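Local structure of oligopeptide-binding protein oppA (Lactococcus lactis, 3DRF) at residues 113-123 and 160-171; 193-201 and 213-221. The protein binds oligopeptides outside the cell as the receptor of the OppABCDF ABC transporter, which takes up peptides longer than three residues. One frame throughout, in Å; residues are numbered along the deposited sequence.

Contact 1 of 2, residues 113-123 and 160-171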
loop_
_atom_site.group_PDB
_atom_site.type_symbol
_atom_site.label_atom_id
_atom_site.label_comp_id
_atom_site.label_asym_id
_atom_site.label_seq_id
_atom_site.Cartn_x
_atom_site.Cartn_y
_atom_site.Cartn_z
ATOM N N GLU A 113 -6.042 -18.777 23.137
ATOM C CA GLU A 113 -5.640 -17.423 23.533
ATOM C C GLU A 113 -4.702 -16.783 22.526
ATOM O O GLU A 113 -3.824 -17.439 21.977
ATOM C CB GLU A 113 -4.921 -17.429 24.884
ATOM C CG GLU A 113 -5.795 -17.774 26.068
ATOM C CD GLU A 113 -6.857 -16.719 26.347
ATOM O OE1 GLU A 113 -6.522 -15.517 26.406
ATOM O OE2 GLU A 113 -8.037 -17.094 26.515
ATOM N N VAL A 114 -4.944 -15.487 22.255
ATOM C CA VAL A 114 -3.897 -14.675 21.646
ATOM C C VAL A 114 -2.866 -14.237 22.682
ATOM O O VAL A 114 -3.219 -13.738 23.750
ATOM C CB VAL A 114 -4.480 -13.428 20.956
ATOM C CG1 VAL A 114 -3.380 -12.650 20.250
ATOM C CG2 VAL A 114 -5.573 -13.826 19.977
ATOM N N THR A 115 -1.621 -14.564 22.427
ATOM C CA THR A 115 -0.544 -14.393 23.405
ATOM C C THR A 115 0.568 -13.479 22.921
ATOM O O THR A 115 0.668 -13.128 21.778
ATOM C CB THR A 115 0.141 -15.795 23.721
ATOM O OG1 THR A 115 0.873 -16.226 22.576
ATOM C CG2 THR A 115 -0.938 -16.839 24.165
ATOM N N ALA A 116 1.467 -13.166 23.833
ATOM C CA ALA A 116 2.673 -12.342 23.560
ATOM C C ALA A 116 3.473 -12.949 22.376
ATOM O O ALA A 116 3.921 -12.226 21.492
ATOM C CB ALA A 116 3.552 -12.274 24.859
ATOM N N LYS A 117 3.635 -14.266 22.370
ATOM C CA LYS A 117 4.350 -14.922 21.280
ATOM C C LYS A 117 3.699 -14.721 19.876
ATOM O O LYS A 117 4.389 -14.599 18.911
ATOM C CB LYS A 117 4.471 -16.431 21.586
ATOM C CG LYS A 117 5.107 -17.301 20.451
ATOM C CD LYS A 117 6.538 -16.796 20.061
ATOM C CE LYS A 117 7.109 -17.741 18.939
ATOM N NZ LYS A 117 8.486 -17.207 18.548
ATOM N N ASP A 118 2.357 -14.660 19.825
ATOM C CA ASP A 118 1.638 -14.377 18.547
ATOM C C ASP A 118 2.028 -13.011 17.957
ATOM O O ASP A 118 2.044 -12.839 16.808
ATOM C CB ASP A 118 0.120 -14.456 18.787
ATOM C CG ASP A 118 -0.354 -15.860 19.162
ATOM O OD1 ASP A 118 0.305 -16.812 18.789
ATOM O OD2 ASP A 118 -1.340 -15.933 19.826
ATOM N N TYR A 119 2.240 -12.051 18.851
ATOM C CA TYR A 119 2.694 -10.707 18.405
ATOM C C TYR A 119 4.152 -10.694 17.874
ATOM O O TYR A 119 4.420 -10.181 16.848
ATOM C CB TYR A 119 2.493 -9.723 19.575
ATOM C CG TYR A 119 2.907 -8.318 19.159
ATOM C CD1 TYR A 119 2.228 -7.607 18.137
ATOM C CD2 TYR A 119 4.011 -7.729 19.736
ATOM C CE1 TYR A 119 2.647 -6.321 17.751
ATOM C CE2 TYR A 119 4.436 -6.449 19.361
ATOM C CZ TYR A 119 3.760 -5.766 18.358
ATOM O OH TYR A 119 4.184 -4.492 17.985
ATOM N N GLU A 120 5.054 -11.285 18.645
ATOM C CA GLU A 120 6.441 -11.450 18.190
ATOM C C GLU A 120 6.493 -12.259 16.882
ATOM O O GLU A 120 7.283 -11.974 16.014
ATOM C CB GLU A 120 7.270 -12.139 19.329
ATOM C CG GLU A 120 8.743 -12.362 18.917
ATOM C CD GLU A 120 9.008 -13.658 18.109
ATOM O OE1 GLU A 120 8.162 -14.506 18.014
ATOM O OE2 GLU A 120 10.144 -13.723 17.619
ATOM N N PHE A 121 5.611 -13.253 16.750
ATOM C CA PHE A 121 5.674 -14.109 15.537
ATOM C C PHE A 121 5.394 -13.322 14.228
ATOM O O PHE A 121 6.009 -13.603 13.248
ATOM C CB PHE A 121 4.737 -15.348 15.683
ATOM C CG PHE A 121 4.933 -16.369 14.586
ATOM C CD1 PHE A 121 3.856 -16.812 13.854
ATOM C CD2 PHE A 121 6.191 -16.859 14.292
ATOM C CE1 PHE A 121 4.019 -17.742 12.863
ATOM C CE2 PHE A 121 6.369 -17.835 13.258
ATOM C CZ PHE A 121 5.269 -18.229 12.555
ATOM N N THR A 122 4.523 -12.304 14.295
ATOM C CA THR A 122 4.334 -11.365 13.147
ATOM C C THR A 122 5.731 -10.848 12.642
ATOM O O THR A 122 6.003 -10.817 11.475
ATOM C CB THR A 122 3.531 -10.176 13.629
ATOM O OG1 THR A 122 2.197 -10.674 13.976
ATOM C CG2 THR A 122 3.429 -9.110 12.511
ATOM N N TYR A 123 6.603 -10.468 13.580
ATOM C CA TYR A 123 7.933 -9.922 13.202
ATOM C C TYR A 123 8.760 -10.985 12.462
ATOM O O TYR A 123 9.418 -10.656 11.553
ATOM C CB TYR A 123 8.698 -9.445 14.423
ATOM C CG TYR A 123 8.117 -8.137 15.020
ATOM C CD1 TYR A 123 7.034 -8.171 15.913
ATOM C CD2 TYR A 123 8.593 -6.879 14.642
ATOM C CE1 TYR A 123 6.492 -7.002 16.472
ATOM C CE2 TYR A 123 8.039 -5.679 15.198
ATOM C CZ TYR A 123 7.031 -5.766 16.128
ATOM O OH TYR A 123 6.515 -4.587 16.633
ATOM N N ILE A 160 12.804 -7.867 21.536
ATOM C CA ILE A 160 11.402 -8.194 21.877
ATOM C C ILE A 160 11.405 -9.205 23.030
ATOM O O ILE A 160 11.863 -10.303 22.855
ATOM C CB ILE A 160 10.689 -8.753 20.640
ATOM C CG1 ILE A 160 10.688 -7.674 19.515
ATOM C CG2 ILE A 160 9.265 -9.172 21.020
ATOM C CD1 ILE A 160 9.943 -8.068 18.204
ATOM N N THR A 161 10.835 -8.795 24.157
ATOM C CA THR A 161 10.785 -9.645 25.345
ATOM C C THR A 161 9.357 -9.650 25.926
ATOM O O THR A 161 8.489 -8.890 25.541
ATOM C CB THR A 161 11.840 -9.191 26.410
ATOM O OG1 THR A 161 11.590 -7.825 26.797
ATOM C CG2 THR A 161 13.296 -9.340 25.901
ATOM N N PHE A 162 9.180 -10.560 26.873
ATOM C CA PHE A 162 7.841 -10.901 27.373
ATOM C C PHE A 162 7.800 -10.818 28.901
ATOM O O PHE A 162 8.114 -11.784 29.571
ATOM C CB PHE A 162 7.438 -12.306 26.916
ATOM C CG PHE A 162 7.694 -12.544 25.429
ATOM C CD1 PHE A 162 7.000 -11.835 24.474
ATOM C CD2 PHE A 162 8.643 -13.453 25.006
ATOM C CE1 PHE A 162 7.199 -12.085 23.127
ATOM C CE2 PHE A 162 8.866 -13.675 23.661
ATOM C CZ PHE A 162 8.117 -12.991 22.737
ATOM N N PRO A 163 7.366 -9.686 29.436
ATOM C CA PRO A 163 7.353 -9.502 30.890
ATOM C C PRO A 163 6.490 -10.513 31.635
ATOM O O PRO A 163 6.760 -10.689 32.780
ATOM C CB PRO A 163 6.791 -8.097 31.058
ATOM C CG PRO A 163 7.081 -7.372 29.772
ATOM C CD PRO A 163 7.059 -8.423 28.705
ATOM N N ASP A 164 5.496 -11.132 31.009
ATOM C CA ASP A 164 4.682 -12.181 31.674
ATOM C C ASP A 164 4.752 -13.474 30.872
ATOM O O ASP A 164 3.847 -14.233 30.866
ATOM C CB ASP A 164 3.249 -11.688 31.924
ATOM C CG ASP A 164 2.454 -12.630 32.873
ATOM O OD1 ASP A 164 3.027 -13.265 33.752
ATOM O OD2 ASP A 164 1.241 -12.703 32.651
ATOM N N GLY A 165 5.870 -13.707 30.214
ATOM C CA GLY A 165 6.121 -14.929 29.438
ATOM C C GLY A 165 5.485 -14.941 28.065
ATOM O O GLY A 165 4.689 -14.158 27.730
ATOM N N GLU A 166 5.902 -15.911 27.269
ATOM C CA GLU A 166 5.407 -16.098 25.886
ATOM C C GLU A 166 3.907 -16.315 25.839
ATOM O O GLU A 166 3.299 -15.949 24.933
ATOM C CB GLU A 166 6.135 -17.276 25.196
ATOM C CG GLU A 166 7.569 -16.884 24.779
ATOM C CD GLU A 166 8.184 -17.752 23.675
ATOM O OE1 GLU A 166 7.425 -18.557 23.121
ATOM O OE2 GLU A 166 9.372 -17.584 23.399
ATOM N N ASN A 167 3.356 -16.938 26.861
ATOM C CA ASN A 167 1.931 -17.251 26.942
ATOM C C ASN A 167 1.127 -16.214 27.735
ATOM O O ASN A 167 -0.055 -16.337 27.916
ATOM C CB ASN A 167 1.717 -18.694 27.474
ATOM C CG ASN A 167 2.157 -19.743 26.467
ATOM O OD1 ASN A 167 1.942 -19.621 25.291
ATOM N ND2 ASN A 167 2.855 -20.719 26.945
ATOM N N GLY A 168 1.825 -15.163 28.182
ATOM C CA GLY A 168 1.207 -13.969 28.766
ATOM C C GLY A 168 0.676 -13.016 27.686
ATOM O O GLY A 168 0.579 -13.361 26.508
ATOM N N LYS A 169 0.321 -11.839 28.159
ATOM C CA LYS A 169 -0.390 -10.850 27.330
ATOM C C LYS A 169 0.428 -9.570 27.045
ATOM O O LYS A 169 -0.055 -8.690 26.420
ATOM C CB LYS A 169 -1.742 -10.504 28.020
ATOM C CG LYS A 169 -2.740 -11.655 28.093
ATOM C CD LYS A 169 -3.380 -11.918 26.737
ATOM C CE LYS A 169 -4.354 -13.145 26.864
ATOM N NZ LYS A 169 -5.275 -13.202 25.699
ATOM N N VAL A 170 1.663 -9.551 27.517
ATOM C CA VAL A 170 2.499 -8.318 27.452
ATOM C C VAL A 170 3.768 -8.546 26.632
ATOM O O VAL A 170 4.437 -9.500 26.763
ATOM C CB VAL A 170 2.870 -7.820 28.890
ATOM C CG1 VAL A 170 3.630 -6.452 28.833
ATOM C CG2 VAL A 170 1.603 -7.720 29.799
ATOM N N ILE A 171 4.040 -7.585 25.760
ATOM C CA ILE A 171 5.263 -7.558 24.959
ATOM C C ILE A 171 5.968 -6.196 25.103
ATOM O O ILE A 171 5.387 -5.192 24.957
ATOM C CB ILE A 171 4.971 -7.780 23.442
ATOM C CG1 ILE A 171 3.980 -8.953 23.252
ATOM C CG2 ILE A 171 6.328 -8.122 22.741
ATOM C CD1 ILE A 171 2.473 -8.473 23.014
HETATM O O HOH W 1 10.299 -17.003 20.807
#
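The capped N-terminus of helix 116-127 docks on the connection between strands 160-161 and 170-174, neighbours in a four-stranded antiparallel sheet. Thr-115 and Asp-118 form a capping box, and the type I turn from Gly-165 to Gly-168 turns carbonyls toward the helix start. Ala-116 N donates to Gly-168 O (2.8 Å), and Lys-117 N reaches a lone pair of Glu-166 O at 3.1 Å, so two amides of the first helical turn find acceptors in the turn. Beside them, Lys-169 bends at chi2 (-75°), which brings its ammonium back to the residues before the helix. NZ meets Val-114 O in the carbonyl plane, while Arg-103 O is a further acceptor; in the Glu-113 conformer described here, NZ also meets Glu-113 OE1 in a salt bridge of 2.7 Å and Lys-107 pairs with the other carboxylate oxygen. A methionine here would probably leave both the Val-114 and Arg-103 carbonyls without this donor and take away one of the charges that pair with Glu-113. Beneath the helix the packing is largely apolar: Ala-116 CB packs against both Phe-162 CD1 (3.5 Å) and Ile-171 CG1, and Glu-120 CB lies at the edge of the Phe-162 ring. At the outer flank a water joins Lys-117 NZ to Glu-166 OE2. One helical turn beyond Glu-120, Ile-160 CD1 sits over a face of the Tyr-123 ring, 3.7 Å from its centroid.

Contact 2 of 2, residues 193-201 and 213-221; sequences TVAPYQYLK and KTTTKPLVT
Tyr-199, on the short helix 197-200, is clasped by the loop 213-221, its ring held between an aliphatic lysine chain and a leucine. Its hydroxyl donates to Lys-217 O at 2.7 Å, with the carbonyl oxygen lying at the ring edge. Its own backbone O is taken by Lys-213 NZ (2.8 Å), which approaches at a C=O...N angle of 165°. Two bonds thus tie both ends of one residue to the loop. The Lys-213 chain, extended beyond CG, runs over one ring face, placing CD in CH-pi contact and NZ 4.5 Å from the centroid as a cation-pi partner, so the same ammonium serves carbonyl and ring. On the opposite face Leu-219 CG stands over the ring centre, 3.6 Å from the centroid. Leu-200 CD2 packs against Lys-213 CB, also at 3.6 Å, and against Thr-214 CG2. The hydroxyl of Thr-214 bonds to Leu-208 O and Gln-48, and that of Thr-221 to Asp-70, which leaves their methyls to do the packing here; Thr-221 CG2 meets Val-194 CG2. The loop continues into strand 224-230, with Pro-218 against Pro-226, while Val-194 and Ala-195 also touch helix 116-127.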
loop_
_atom_site.group_PDB
_atom_site.type_symbol
_atom_site.label_atom_id
_atom_site.label_comp_id
_atom_site.label_asym_id
_atom_site.label_seq_id
_atom_site.Cartn_x
_atom_site.Cartn_y
_atom_site.Cartn_z
ATOM N N THR A 193 -0.177 -6.205 14.188
ATOM C CA THR A 193 -0.974 -7.430 13.989
ATOM C C THR A 193 -0.354 -8.601 14.749
ATOM O O THR A 193 0.768 -8.554 15.112
ATOM C CB THR A 193 -1.068 -7.787 12.467
ATOM O OG1 THR A 193 0.252 -8.035 11.952
ATOM C CG2 THR A 193 -1.696 -6.625 11.655
ATOM N N VAL A 194 -1.179 -9.624 14.945
ATOM C CA VAL A 194 -0.771 -10.932 15.502
ATOM C C VAL A 194 -0.935 -12.050 14.455
ATOM O O VAL A 194 -1.677 -11.960 13.560
ATOM C CB VAL A 194 -1.626 -11.290 16.780
ATOM C CG1 VAL A 194 -1.143 -10.484 17.987
ATOM C CG2 VAL A 194 -3.141 -11.079 16.559
ATOM N N ALA A 195 -0.140 -13.076 14.644
ATOM C CA ALA A 195 -0.187 -14.309 13.822
ATOM C C ALA A 195 -0.315 -15.489 14.761
ATOM O O ALA A 195 0.317 -15.488 15.807
ATOM C CB ALA A 195 1.109 -14.422 12.968
ATOM N N PRO A 196 -1.117 -16.472 14.385
ATOM C CA PRO A 196 -1.433 -17.572 15.318
ATOM C C PRO A 196 -0.309 -18.646 15.355
ATOM O O PRO A 196 -0.385 -19.667 14.675
ATOM C CB PRO A 196 -2.765 -18.095 14.768
ATOM C CG PRO A 196 -2.667 -17.811 13.232
ATOM C CD PRO A 196 -1.972 -16.463 13.186
ATOM N N TYR A 197 0.680 -18.374 16.200
ATOM C CA TYR A 197 1.883 -19.218 16.250
ATOM C C TYR A 197 1.598 -20.706 16.563
ATOM O O TYR A 197 2.095 -21.535 15.906
ATOM C CB TYR A 197 2.905 -18.622 17.225
ATOM C CG TYR A 197 4.096 -19.537 17.435
ATOM C CD1 TYR A 197 5.064 -19.679 16.466
ATOM C CD2 TYR A 197 4.208 -20.289 18.594
ATOM C CE1 TYR A 197 6.145 -20.538 16.675
ATOM C CE2 TYR A 197 5.297 -21.134 18.812
ATOM C CZ TYR A 197 6.222 -21.246 17.830
ATOM O OH TYR A 197 7.329 -22.083 17.980
ATOM N N GLN A 198 0.757 -20.992 17.541
ATOM C CA GLN A 198 0.492 -22.410 17.852
ATOM C C GLN A 198 -0.182 -23.126 16.681
ATOM O O GLN A 198 0.070 -24.260 16.474
ATOM C CB GLN A 198 -0.366 -22.551 19.129
ATOM C CG GLN A 198 0.351 -22.211 20.438
ATOM C CD GLN A 198 1.584 -23.068 20.689
ATOM O OE1 GLN A 198 1.631 -24.222 20.377
ATOM N NE2 GLN A 198 2.581 -22.464 21.266
ATOM N N TYR A 199 -1.029 -22.429 15.935
ATOM C CA TYR A 199 -1.705 -23.007 14.744
ATOM C C TYR A 199 -0.748 -23.280 13.548
ATOM O O TYR A 199 -0.944 -24.181 12.809
ATOM C CB TYR A 199 -2.798 -22.035 14.323
ATOM C CG TYR A 199 -3.764 -22.515 13.248
ATOM C CD1 TYR A 199 -4.572 -23.656 13.447
ATOM C CD2 TYR A 199 -3.937 -21.795 12.078
ATOM C CE1 TYR A 199 -5.491 -24.053 12.503
ATOM C CE2 TYR A 199 -4.852 -22.202 11.121
ATOM C CZ TYR A 199 -5.605 -23.341 11.352
ATOM O OH TYR A 199 -6.528 -23.784 10.406
ATOM N N LEU A 200 0.265 -22.446 13.424
ATOM C CA LEU A 200 1.139 -22.379 12.253
ATOM C C LEU A 200 2.554 -22.941 12.459
ATOM O O LEU A 200 3.291 -23.045 11.526
ATOM C CB LEU A 200 1.250 -20.893 11.801
ATOM C CG LEU A 200 -0.097 -20.234 11.384
ATOM C CD1 LEU A 200 0.147 -18.738 10.978
ATOM C CD2 LEU A 200 -0.740 -20.990 10.202
ATOM N N LYS A 201 2.892 -23.301 13.688
ATOM C CA LYS A 201 4.280 -23.641 14.031
ATOM C C LYS A 201 4.790 -24.945 13.391
ATOM O O LYS A 201 5.941 -25.112 13.329
ATOM C CB LYS A 201 4.481 -23.697 15.546
ATOM C CG LYS A 201 3.708 -24.782 16.174
ATOM C CD LYS A 201 4.041 -24.862 17.691
ATOM C CE LYS A 201 3.367 -26.099 18.289
ATOM N NZ LYS A 201 3.618 -26.136 19.759
ATOM N N LYS A 213 -3.709 -23.049 5.874
ATOM C CA LYS A 213 -3.842 -22.390 7.166
ATOM C C LYS A 213 -3.653 -20.858 7.118
ATOM O O LYS A 213 -3.925 -20.201 8.054
ATOM C CB LYS A 213 -2.829 -23.011 8.139
ATOM C CG LYS A 213 -3.211 -24.466 8.593
ATOM C CD LYS A 213 -2.281 -24.980 9.736
ATOM C CE LYS A 213 -2.865 -26.200 10.289
ATOM N NZ LYS A 213 -2.004 -26.478 11.497
ATOM N N THR A 214 -3.194 -20.315 5.995
ATOM C CA THR A 214 -3.110 -18.838 5.841
ATOM C C THR A 214 -3.949 -18.331 4.678
ATOM O O THR A 214 -3.873 -17.206 4.356
ATOM C CB THR A 214 -1.638 -18.345 5.622
ATOM O OG1 THR A 214 -1.182 -18.742 4.314
ATOM C CG2 THR A 214 -0.677 -18.820 6.795
ATOM N N THR A 215 -4.742 -19.203 4.072
ATOM C CA THR A 215 -5.473 -18.878 2.796
ATOM C C THR A 215 -6.963 -19.239 2.919
ATOM O O THR A 215 -7.774 -18.381 3.039
ATOM C CB THR A 215 -4.787 -19.562 1.578
ATOM O OG1 THR A 215 -4.731 -20.983 1.800
ATOM C CG2 THR A 215 -3.319 -19.073 1.420
ATOM N N THR A 216 -7.278 -20.525 2.921
ATOM C CA THR A 216 -8.680 -21.011 2.954
ATOM C C THR A 216 -9.170 -21.357 4.333
ATOM O O THR A 216 -10.341 -21.332 4.553
ATOM C CB THR A 216 -8.825 -22.239 2.057
ATOM O OG1 THR A 216 -7.784 -23.146 2.389
ATOM C CG2 THR A 216 -8.709 -21.830 0.547
ATOM N N LYS A 217 -8.269 -21.588 5.261
ATOM C CA LYS A 217 -8.610 -22.147 6.583
ATOM C C LYS A 217 -7.773 -21.483 7.698
ATOM O O LYS A 217 -7.097 -22.132 8.396
ATOM C CB LYS A 217 -8.347 -23.697 6.621
ATOM C CG LYS A 217 -9.315 -24.549 5.711
ATOM C CD LYS A 217 -9.151 -26.076 5.965
ATOM C CE LYS A 217 -7.793 -26.800 5.535
ATOM N NZ LYS A 217 -7.601 -28.331 5.652
ATOM N N PRO A 218 -7.854 -20.138 7.775
ATOM C CA PRO A 218 -7.078 -19.416 8.789
ATOM C C PRO A 218 -7.738 -19.382 10.161
ATOM O O PRO A 218 -8.867 -19.724 10.242
ATOM C CB PRO A 218 -7.036 -17.992 8.192
ATOM C CG PRO A 218 -8.473 -17.839 7.603
ATOM C CD PRO A 218 -8.752 -19.230 7.011
ATOM N N LEU A 219 -7.025 -18.999 11.201
ATOM C CA LEU A 219 -7.616 -18.416 12.405
ATOM C C LEU A 219 -7.558 -16.884 12.339
ATOM O O LEU A 219 -6.616 -16.307 11.825
ATOM C CB LEU A 219 -6.895 -18.884 13.695
ATOM C CG LEU A 219 -6.805 -20.410 13.893
ATOM C CD1 LEU A 219 -6.184 -20.739 15.279
ATOM C CD2 LEU A 219 -8.224 -21.042 13.772
ATOM N N VAL A 220 -8.585 -16.260 12.908
ATOM C CA VAL A 220 -8.676 -14.792 12.958
ATOM C C VAL A 220 -9.158 -14.354 14.327
ATOM O O VAL A 220 -9.515 -15.125 15.176
ATOM C CB VAL A 220 -9.589 -14.217 11.858
ATOM C CG1 VAL A 220 -9.137 -14.725 10.470
ATOM C CG2 VAL A 220 -11.083 -14.621 12.122
ATOM N N THR A 221 -9.111 -13.054 14.505
ATOM C CA THR A 221 -9.430 -12.433 15.809
ATOM C C THR A 221 -10.630 -11.427 15.756
ATOM O O THR A 221 -11.022 -10.933 16.740
ATOM C CB THR A 221 -8.199 -11.642 16.380
ATOM O OG1 THR A 221 -7.904 -10.498 15.557
ATOM C CG2 THR A 221 -6.958 -12.553 16.526
#

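Helix 116-127 connects the two contacts, whose centres are about 15 Å apart: contact 1 sets it against the four-stranded sheet, and residues 193-197 of contact 2 touch it. They touch directly where Thr-122 OG1 probably bonds to Thr-193 O and Asp-118 OD1 to Tyr-197 N, so Asp-118 serves both the capping box and the start of helix 197-200. Both contacts are partly buried. Contact 1 is the larger, 681 against 441 Å², and joins backbone capping to an apolar core with one salt bridge across it and a water-bridged pair at its edge. Contact 2 joins a helix to a loop, and its chemistry centres on one tyrosine: ring faces, hydroxyl and backbone carbonyl.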